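PDB 5I0F: glycoside hydrolase family 31, which probably hydrolyses the alpha-glucosidic linkages of cycloalternan, passing through a covalent glycosyl-enzyme intermediate. Local coordinates for residues Thr339-Val347 / Phe359-Pro370; Leu435-Ala443 / Tyr492-Asp502. All coordinates share one frame; numbering follows the deposited sequence.

Overall arrangement
Both contacts belong to the TIM-barrel domain of the family 31 fold, and they follow one another along the chain: contact 1 has closed before contact 2 opens. From the N terminus, the chain leaves barrel strand 326-329 and enters a long loop. Contact 1 folds this loop back on itself, 339-347 against 359-370, with eleven residues between, and leads directly into helix 370-379. After strand 383-388 and helix 400-412, contact 2 joins the approach to helix 442-450 with helix 485-506, spanning strand 463-466. Neither contact nests in or crosses the other. The centres of contact 1 and contact 2 are about 28 Å apart, and the two do not touch.

Contact 1: residues Thr339-Val347 / Phe359-Pro370; sequences TIFRDARYV and FTYPSDGAWPDP
Arg345 and Thr360 hold the two arms together as a single antiparallel bridge, a hydrogen-bonded pair in the long loop between strand 326-329 and helix 370-379 of the TIM-barrel domain. Arg345 N gives to Thr360 O at 2.8 Å and Thr360 N returns to Arg345 O at 2.9 Å, both bonds nearly straight. Two residues before Arg345, Asp343 reaches across with its carboxylate: with CG beside the backbone N and anti to the carbonyl carbon (chi1 -61°), OD2 accepts from Ala366 N at 2.9 Å through its anti lone pair, the side away from OD1.

Water settles much of the rest. One molecule donates to both Arg342 O and Trp367 O; another accepts from Arg342 NE and from Trp367 NE1, in the plane of the indole. A third takes the Phe341 N-H and bonds Tyr361 OH. Arg342 NH1 goes to Asn305 O, while Ala366 CB sits over one face of the guanidinium.

Alongside these polar links Phe341 turns its edge to the face of Trp367 (planes at 66°), and Pro370 CB stands over the phenyl ring, 3.7 Å from its centroid. This part of the loop is thus held by scattered direct bonds, bridging waters and aromatic packing, rather than by a continuous ladder.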
loop_
_atom_site.group_PDB
_atom_site.type_symbol
_atom_site.label_atom_id
_atom_site.label_comp_id
_atom_site.label_asym_id
_atom_site.label_seq_id
_atom_site.Cartn_x
_atom_site.Cartn_y
_atom_site.Cartn_z
ATOM N N THR A 339 0.441 -0.736 22.841
ATOM C CA THR A 339 1.580 -0.191 23.545
ATOM C C THR A 339 2.117 -1.115 24.661
ATOM O O THR A 339 3.291 -1.048 25.008
ATOM C CB THR A 339 1.155 1.186 24.128
ATOM O OG1 THR A 339 0.722 2.020 23.035
ATOM C CG2 THR A 339 2.259 1.840 24.770
ATOM N N ILE A 340 1.252 -1.973 25.190
ATOM C CA ILE A 340 1.502 -2.802 26.371
ATOM C C ILE A 340 1.205 -4.260 26.027
ATOM O O ILE A 340 0.169 -4.537 25.445
ATOM C CB ILE A 340 0.574 -2.353 27.511
ATOM C CG1 ILE A 340 0.846 -0.859 27.826
ATOM C CG2 ILE A 340 0.721 -3.258 28.732
ATOM C CD1 ILE A 340 -0.104 -0.232 28.794
ATOM N N PHE A 341 2.102 -5.172 26.418
ATOM C CA PHE A 341 1.908 -6.608 26.209
ATOM C C PHE A 341 0.639 -7.140 26.914
ATOM O O PHE A 341 0.303 -6.705 28.030
ATOM C CB PHE A 341 3.136 -7.407 26.685
ATOM C CG PHE A 341 4.231 -7.557 25.650
ATOM C CD1 PHE A 341 5.209 -6.583 25.492
ATOM C CD2 PHE A 341 4.288 -8.682 24.831
ATOM C CE1 PHE A 341 6.214 -6.720 24.558
ATOM C CE2 PHE A 341 5.296 -8.826 23.890
ATOM C CZ PHE A 341 6.264 -7.842 23.752
ATOM N N ARG A 342 -0.070 -8.065 26.267
ATOM C CA ARG A 342 -1.305 -8.600 26.837
ATOM C C ARG A 342 -1.054 -9.198 28.235
ATOM O O ARG A 342 -0.032 -9.876 28.451
ATOM C CB ARG A 342 -1.958 -9.649 25.943
ATOM C CG ARG A 342 -3.370 -10.006 26.369
ATOM C CD ARG A 342 -4.137 -10.671 25.243
ATOM N NE ARG A 342 -3.520 -11.917 24.748
ATOM C CZ ARG A 342 -3.866 -13.170 25.089
ATOM N NH1 ARG A 342 -3.234 -14.202 24.526
ATOM N NH2 ARG A 342 -4.813 -13.428 25.991
ATOM N N ASP A 343 -1.988 -8.913 29.151
ATOM C CA ASP A 343 -1.958 -9.340 30.581
ATOM C C ASP A 343 -0.951 -8.644 31.492
ATOM O O ASP A 343 -0.920 -8.937 32.694
ATOM C CB ASP A 343 -1.819 -10.878 30.735
ATOM C CG ASP A 343 -2.983 -11.648 30.116
ATOM O OD1 ASP A 343 -4.116 -11.116 30.079
ATOM O OD2 ASP A 343 -2.742 -12.791 29.658
ATOM N N ALA A 344 -0.134 -7.726 30.979
ATOM C CA ALA A 344 0.798 -6.996 31.838
ATOM C C ALA A 344 0.015 -6.167 32.837
ATOM O O ALA A 344 -1.066 -5.683 32.519
ATOM C CB ALA A 344 1.724 -6.097 31.007
ATOM N N ARG A 345 0.548 -6.049 34.043
ATOM C CA ARG A 345 -0.048 -5.239 35.109
ATOM C C ARG A 345 0.809 -4.007 35.388
ATOM O O ARG A 345 2.033 -4.049 35.290
ATOM C CB ARG A 345 -0.229 -6.075 36.382
ATOM C CG ARG A 345 -1.123 -7.296 36.166
ATOM C CD ARG A 345 -1.474 -8.027 37.434
ATOM N NE ARG A 345 -2.367 -7.229 38.274
ATOM C CZ ARG A 345 -2.602 -7.437 39.574
ATOM N NH1 ARG A 345 -3.440 -6.628 40.222
ATOM N NH2 ARG A 345 -2.012 -8.427 40.247
ATOM N N TYR A 346 0.150 -2.925 35.776
ATOM C CA TYR A 346 0.801 -1.624 35.922
ATOM C C TYR A 346 -0.136 -0.655 36.647
ATOM O O TYR A 346 -1.350 -0.857 36.696
ATOM C CB TYR A 346 1.151 -1.044 34.535
ATOM C CG TYR A 346 -0.032 -1.071 33.591
ATOM C CD1 TYR A 346 -0.286 -2.188 32.784
ATOM C CD2 TYR A 346 -0.929 -0.005 33.530
ATOM C CE1 TYR A 346 -1.393 -2.238 31.942
ATOM C CE2 TYR A 346 -2.034 -0.040 32.687
ATOM C CZ TYR A 346 -2.262 -1.158 31.893
ATOM O OH TYR A 346 -3.341 -1.207 31.067
ATOM N N VAL A 347 0.465 0.410 37.162
ATOM C CA VAL A 347 -0.263 1.518 37.742
ATOM C C VAL A 347 -0.729 2.429 36.578
ATOM O O VAL A 347 0.055 2.686 35.661
ATOM C CB VAL A 347 0.680 2.241 38.739
ATOM C CG1 VAL A 347 0.183 3.617 39.112
ATOM C CG2 VAL A 347 0.901 1.345 39.958
ATOM N N PHE A 359 5.966 -2.352 34.577
ATOM C CA PHE A 359 5.170 -3.525 34.299
ATOM C C PHE A 359 5.580 -4.741 35.103
ATOM O O PHE A 359 6.761 -5.016 35.259
ATOM C CB PHE A 359 5.226 -3.862 32.821
ATOM C CG PHE A 359 4.737 -2.757 31.945
ATOM C CD1 PHE A 359 3.376 -2.450 31.881
ATOM C CD2 PHE A 359 5.639 -1.971 31.222
ATOM C CE1 PHE A 359 2.910 -1.413 31.085
ATOM C CE2 PHE A 359 5.181 -0.933 30.417
ATOM C CZ PHE A 359 3.812 -0.645 30.361
ATOM N N THR A 360 4.567 -5.454 35.585
ATOM C CA THR A 360 4.702 -6.781 36.153
ATOM C C THR A 360 3.934 -7.735 35.262
ATOM O O THR A 360 2.815 -7.425 34.833
ATOM C CB THR A 360 4.114 -6.823 37.571
ATOM O OG1 THR A 360 4.757 -5.827 38.359
ATOM C CG2 THR A 360 4.367 -8.159 38.225
ATOM N N TYR A 361 4.536 -8.891 34.980
ATOM C CA TYR A 361 3.981 -9.839 34.013
ATOM C C TYR A 361 3.586 -11.104 34.785
ATOM O O TYR A 361 4.460 -11.773 35.338
ATOM C CB TYR A 361 5.007 -10.124 32.908
ATOM C CG TYR A 361 5.404 -8.894 32.127
ATOM C CD1 TYR A 361 4.625 -8.428 31.075
ATOM C CD2 TYR A 361 6.567 -8.181 32.436
ATOM C CE1 TYR A 361 4.986 -7.301 30.358
ATOM C CE2 TYR A 361 6.929 -7.041 31.735
ATOM C CZ TYR A 361 6.125 -6.605 30.688
ATOM O OH TYR A 361 6.459 -5.485 29.987
ATOM N N PRO A 362 2.279 -11.424 34.847
ATOM C CA PRO A 362 1.866 -12.591 35.621
ATOM C C PRO A 362 2.450 -13.886 35.076
ATOM O O PRO A 362 2.445 -14.093 33.854
ATOM C CB PRO A 362 0.337 -12.613 35.461
ATOM C CG PRO A 362 -0.049 -11.268 34.976
ATOM C CD PRO A 362 1.132 -10.742 34.226
ATOM N N SER A 363 2.903 -14.770 35.963
ATOM C CA SER A 363 3.428 -16.071 35.519
ATOM C C SER A 363 2.403 -16.876 34.707
ATOM O O SER A 363 2.795 -17.592 33.810
ATOM C CB SER A 363 3.962 -16.897 36.699
ATOM O OG SER A 363 2.891 -17.305 37.534
ATOM N N ASP A 364 1.105 -16.726 34.987
ATOM C CA ASP A 364 0.057 -17.412 34.215
ATOM C C ASP A 364 -0.555 -16.606 33.038
ATOM O O ASP A 364 -1.517 -17.056 32.418
ATOM C CB ASP A 364 -1.053 -17.950 35.152
ATOM C CG ASP A 364 -1.817 -16.847 35.887
ATOM O OD1 ASP A 364 -1.365 -15.677 35.907
ATOM O OD2 ASP A 364 -2.875 -17.164 36.480
ATOM N N GLY A 365 0.004 -15.433 32.725
ATOM C CA GLY A 365 -0.483 -14.602 31.629
ATOM C C GLY A 365 0.081 -15.002 30.277
ATOM O O GLY A 365 0.880 -15.927 30.168
ATOM N N ALA A 366 -0.349 -14.302 29.237
ATOM C CA ALA A 366 0.033 -14.652 27.881
ATOM C C ALA A 366 1.522 -14.413 27.629
ATOM O O ALA A 366 2.128 -15.152 26.841
ATOM C CB ALA A 366 -0.802 -13.871 26.882
ATOM N N TRP A 367 2.094 -13.401 28.296
ATOM C CA TRP A 367 3.515 -13.040 28.161
ATOM C C TRP A 367 4.168 -12.910 29.561
ATOM O O TRP A 367 4.274 -11.815 30.091
ATOM C CB TRP A 367 3.674 -11.726 27.352
ATOM C CG TRP A 367 2.923 -11.775 26.042
ATOM C CD1 TRP A 367 1.651 -11.379 25.836
ATOM C CD2 TRP A 367 3.398 -12.284 24.800
ATOM N NE1 TRP A 367 1.289 -11.611 24.541
ATOM C CE2 TRP A 367 2.351 -12.154 23.873
ATOM C CE3 TRP A 367 4.618 -12.825 24.365
ATOM C CZ2 TRP A 367 2.461 -12.579 22.551
ATOM C CZ3 TRP A 367 4.739 -13.211 23.040
ATOM C CH2 TRP A 367 3.664 -13.103 22.151
ATOM N N PRO A 368 4.614 -14.042 30.153
ATOM C CA PRO A 368 5.173 -13.992 31.504
ATOM C C PRO A 368 6.519 -13.293 31.615
ATOM O O PRO A 368 6.862 -12.851 32.697
ATOM C CB PRO A 368 5.268 -15.480 31.919
ATOM C CG PRO A 368 5.270 -16.219 30.645
ATOM C CD PRO A 368 4.435 -15.434 29.693
ATOM N N ASP A 369 7.267 -13.175 30.524
ATOM C CA ASP A 369 8.566 -12.475 30.567
ATOM C C ASP A 369 8.969 -12.075 29.140
ATOM O O ASP A 369 9.816 -12.714 28.518
ATOM C CB ASP A 369 9.593 -13.415 31.239
ATOM C CG ASP A 369 10.919 -12.741 31.574
ATOM O OD1 ASP A 369 11.176 -11.586 31.182
ATOM O OD2 ASP A 369 11.747 -13.422 32.211
ATOM N N PRO A 370 8.332 -11.014 28.591
ATOM C CA PRO A 370 8.662 -10.655 27.216
ATOM C C PRO A 370 10.133 -10.265 27.055
ATOM O O PRO A 370 10.750 -10.615 26.050
ATOM C CB PRO A 370 7.699 -9.485 26.895
ATOM C CG PRO A 370 7.184 -9.021 28.209
ATOM C CD PRO A 370 7.241 -10.195 29.138
HETATM O O HOH W 1 4.368 -4.333 28.336
HETATM O O HOH W 2 -1.297 -11.503 23.068
HETATM O O HOH W 3 1.654 -11.003 30.408
HETATM O O HOH W 4 3.839 -3.332 37.995
#

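Contact 2: residues Leu435-Ala443 / Tyr492-Asp502; sequences LMPDLSTEA and YPVNYARAYGD
Met436 lays its terminal methyl on Tyr492, in a buried contact of the TIM-barrel domain where the loop entering helix 442-450 packs against helix 485-506. The methionine side chain is extended beyond CG, with CG anti to the backbone N (chi1 -165°), and this reach brings CE 3.3 Å from the ring centroid, almost on the ring normal. It is a CH-pi contact, with the sulfur higher above the same face in a more distant Met-aromatic approach.

Next, the carbonyl oxygen of Pro437 accepts a hydrogen bond from Tyr492 OH at 2.6 Å, the oxygen lying at the ring edge near its plane. One tyrosine is therefore gripped by its face and its hydroxyl together.

The CB of Asp438 points away from the helix, and its carboxylate shapes the loop. OD1 accepts from both Ser440 N and Ser440 OG, the former closing an Asx turn, while OD2 takes Glu480 N.

Leu439 is the main apolar plug. Its CD1 touches both tyrosines, 3.5 Å from Tyr492 OH and 3.9 Å from Tyr496 CB, while its carbonyl oxygen rests against Asn495 CB and is bonded by Arg445.

Ser440 CA packs beside the Asn495 amide, and a water accepts from Asn495 ND2 and lies 2.9 Å from Ser440 O, to which it can donate. Thr441 then caps helix 442-450 through Gly444 N.

Glu442, whose OE1 is paired with Arg445, meets Asp502, further along helix 485-506, through water. Asp502 OD1 is salt-bridged to Arg505; one water donates to Glu442 OE2 at 2.9 Å and to Asp502 OD2 at 2.7 Å.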
loop_
_atom_site.group_PDB
_atom_site.type_symbol
_atom_site.label_atom_id
_atom_site.label_comp_id
_atom_site.label_asym_id
_atom_site.label_seq_id
_atom_site.Cartn_x
_atom_site.Cartn_y
_atom_site.Cartn_z
ATOM N N LEU A 435 -9.155 7.386 16.104
ATOM C CA LEU A 435 -8.398 8.634 15.942
ATOM C C LEU A 435 -7.160 8.332 15.122
ATOM O O LEU A 435 -6.682 7.191 15.107
ATOM C CB LEU A 435 -7.943 9.169 17.289
ATOM C CG LEU A 435 -9.037 9.451 18.313
ATOM C CD1 LEU A 435 -8.420 9.668 19.681
ATOM C CD2 LEU A 435 -9.826 10.657 17.881
ATOM N N MET A 436 -6.642 9.355 14.444
ATOM C CA MET A 436 -5.444 9.196 13.644
ATOM C C MET A 436 -4.379 10.189 14.114
ATOM O O MET A 436 -4.591 11.394 14.029
ATOM C CB MET A 436 -5.819 9.387 12.169
ATOM C CG MET A 436 -4.788 8.919 11.176
ATOM S SD MET A 436 -5.498 8.786 9.494
ATOM C CE MET A 436 -4.093 8.061 8.678
ATOM N N PRO A 437 -3.229 9.693 14.622
ATOM C CA PRO A 437 -2.208 10.632 15.067
ATOM C C PRO A 437 -1.656 11.436 13.904
ATOM O O PRO A 437 -1.569 10.932 12.747
ATOM C CB PRO A 437 -1.108 9.734 15.667
ATOM C CG PRO A 437 -1.284 8.411 14.981
ATOM C CD PRO A 437 -2.762 8.297 14.692
ATOM N N ASP A 438 -1.303 12.678 14.208
ATOM C CA ASP A 438 -0.733 13.590 13.225
ATOM C C ASP A 438 0.768 13.390 13.260
ATOM O O ASP A 438 1.429 13.806 14.198
ATOM C CB ASP A 438 -1.115 15.047 13.533
ATOM C CG ASP A 438 -0.789 15.984 12.393
ATOM O OD1 ASP A 438 0.174 15.692 11.669
ATOM O OD2 ASP A 438 -1.476 17.023 12.207
ATOM N N LEU A 439 1.285 12.739 12.227
ATOM C CA LEU A 439 2.693 12.420 12.137
ATOM C C LEU A 439 3.390 13.340 11.139
ATOM O O LEU A 439 4.488 13.020 10.666
ATOM C CB LEU A 439 2.842 10.928 11.757
ATOM C CG LEU A 439 2.110 9.933 12.682
ATOM C CD1 LEU A 439 2.248 8.506 12.162
ATOM C CD2 LEU A 439 2.623 10.005 14.117
ATOM N N SER A 440 2.762 14.484 10.826
ATOM C CA SER A 440 3.269 15.411 9.813
ATOM C C SER A 440 4.381 16.346 10.308
ATOM O O SER A 440 5.040 16.972 9.482
ATOM C CB SER A 440 2.117 16.217 9.181
ATOM O OG SER A 440 1.590 17.240 10.037
ATOM N N THR A 441 4.590 16.445 11.624
ATOM C CA THR A 441 5.667 17.260 12.197
ATOM C C THR A 441 6.502 16.435 13.165
ATOM O O THR A 441 6.042 15.401 13.656
ATOM C CB THR A 441 5.121 18.474 12.985
ATOM O OG1 THR A 441 4.400 18.031 14.146
ATOM C CG2 THR A 441 4.219 19.327 12.113
ATOM N N GLU A 442 7.709 16.913 13.455
ATOM C CA GLU A 442 8.588 16.219 14.389
ATOM C C GLU A 442 7.931 16.029 15.758
ATOM O O GLU A 442 8.010 14.942 16.339
ATOM C CB GLU A 442 9.955 16.916 14.511
ATOM C CG GLU A 442 11.014 16.097 15.239
ATOM C CD GLU A 442 11.423 14.818 14.511
ATOM O OE1 GLU A 442 11.549 14.838 13.254
ATOM O OE2 GLU A 442 11.608 13.776 15.204
ATOM N N ALA A 443 7.241 17.057 16.243
ATOM C CA ALA A 443 6.609 16.990 17.557
ATOM C C ALA A 443 5.501 15.938 17.612
ATOM O O ALA A 443 5.397 15.210 18.594
ATOM C CB ALA A 443 6.076 18.361 17.982
ATOM N N TYR A 492 0.792 10.576 4.249
ATOM C CA TYR A 492 0.702 9.966 5.585
ATOM C C TYR A 492 1.629 8.749 5.800
ATOM O O TYR A 492 2.358 8.698 6.796
ATOM C CB TYR A 492 -0.747 9.574 5.928
ATOM C CG TYR A 492 -0.897 9.300 7.393
ATOM C CD1 TYR A 492 -0.570 8.067 7.932
ATOM C CD2 TYR A 492 -1.296 10.311 8.267
ATOM C CE1 TYR A 492 -0.628 7.833 9.303
ATOM C CE2 TYR A 492 -1.379 10.085 9.629
ATOM C CZ TYR A 492 -1.054 8.848 10.149
ATOM O OH TYR A 492 -1.156 8.639 11.513
ATOM N N PRO A 493 1.566 7.752 4.897
ATOM C CA PRO A 493 2.389 6.569 5.159
ATOM C C PRO A 493 3.895 6.809 5.143
ATOM O O PRO A 493 4.635 6.077 5.836
ATOM C CB PRO A 493 1.941 5.579 4.068
ATOM C CG PRO A 493 1.344 6.409 3.005
ATOM C CD PRO A 493 0.659 7.524 3.752
ATOM N N VAL A 494 4.339 7.840 4.424
ATOM C CA VAL A 494 5.750 8.230 4.429
ATOM C C VAL A 494 6.139 8.741 5.824
ATOM O O VAL A 494 7.140 8.315 6.392
ATOM C CB VAL A 494 6.051 9.282 3.350
ATOM C CG1 VAL A 494 7.538 9.591 3.288
ATOM C CG2 VAL A 494 5.566 8.788 1.987
ATOM N N ASN A 495 5.329 9.652 6.366
ATOM C CA ASN A 495 5.552 10.196 7.705
ATOM C C ASN A 495 5.469 9.121 8.806
ATOM O O ASN A 495 6.228 9.148 9.793
ATOM C CB ASN A 495 4.542 11.326 7.952
ATOM C CG ASN A 495 4.936 12.624 7.264
ATOM O OD1 ASN A 495 6.109 12.920 7.139
ATOM N ND2 ASN A 495 3.956 13.417 6.850
ATOM N N TYR A 496 4.562 8.165 8.622
ATOM C CA TYR A 496 4.380 7.045 9.554
ATOM C C TYR A 496 5.629 6.157 9.649
ATOM O O TYR A 496 6.153 5.905 10.750
ATOM C CB TYR A 496 3.158 6.262 9.092
ATOM C CG TYR A 496 2.807 4.965 9.779
ATOM C CD1 TYR A 496 2.958 4.773 11.152
ATOM C CD2 TYR A 496 2.292 3.909 9.028
ATOM C CE1 TYR A 496 2.584 3.560 11.751
ATOM C CE2 TYR A 496 1.918 2.715 9.606
ATOM C CZ TYR A 496 2.072 2.536 10.976
ATOM O OH TYR A 496 1.689 1.328 11.540
ATOM N N ALA A 497 6.095 5.685 8.506
ATOM C CA ALA A 497 7.322 4.869 8.458
ATOM C C ALA A 497 8.502 5.666 8.998
ATOM O O ALA A 497 9.264 5.161 9.827
ATOM C CB ALA A 497 7.601 4.378 7.039
ATOM N N ARG A 498 8.632 6.916 8.572
ATOM C CA ARG A 498 9.658 7.811 9.109
ATOM C C ARG A 498 9.633 7.921 10.638
ATOM O O ARG A 498 10.677 7.878 11.281
ATOM C CB ARG A 498 9.513 9.203 8.510
ATOM C CG ARG A 498 10.515 10.213 9.036
ATOM C CD ARG A 498 10.352 11.575 8.404
ATOM N NE ARG A 498 11.391 12.487 8.904
ATOM C CZ ARG A 498 11.473 13.780 8.621
ATOM N NH1 ARG A 498 10.585 14.360 7.832
ATOM N NH2 ARG A 498 12.460 14.498 9.143
ATOM N N ALA A 499 8.446 8.095 11.215
ATOM C CA ALA A 499 8.311 8.259 12.687
ATOM C C ALA A 499 8.959 7.098 13.427
ATOM O O ALA A 499 9.710 7.310 14.366
ATOM C CB ALA A 499 6.844 8.348 13.076
ATOM N N TYR A 500 8.676 5.866 12.984
ATOM C CA TYR A 500 9.197 4.685 13.676
ATOM C C TYR A 500 10.680 4.430 13.351
ATOM O O TYR A 500 11.448 4.003 14.232
ATOM C CB TYR A 500 8.337 3.462 13.395
ATOM C CG TYR A 500 7.033 3.437 14.160
ATOM C CD1 TYR A 500 5.886 4.106 13.688
ATOM C CD2 TYR A 500 6.933 2.744 15.355
ATOM C CE1 TYR A 500 4.687 4.055 14.392
ATOM C CE2 TYR A 500 5.737 2.675 16.055
ATOM C CZ TYR A 500 4.619 3.333 15.579
ATOM O OH TYR A 500 3.437 3.207 16.284
ATOM N N GLY A 501 11.089 4.713 12.112
ATOM C CA GLY A 501 12.514 4.698 11.757
ATOM C C GLY A 501 13.333 5.618 12.657
ATOM O O GLY A 501 14.377 5.220 13.173
ATOM N N ASP A 502 12.828 6.836 12.886
ATOM C CA ASP A 502 13.492 7.802 13.772
ATOM C C ASP A 502 13.550 7.323 15.235
ATOM O O ASP A 502 14.557 7.559 15.921
ATOM C CB ASP A 502 12.820 9.181 13.687
ATOM C CG ASP A 502 13.076 9.878 12.365
ATOM O OD1 ASP A 502 13.955 9.424 11.600
ATOM O OD2 ASP A 502 12.387 10.886 12.064
HETATM O O HOH W 5 4.749 16.355 6.618
HETATM O O HOH W 6 7.598 15.325 7.913
HETATM O O HOH W 7 10.376 11.714 13.610
HETATM O O HOH W 8 13.364 13.421 11.765
#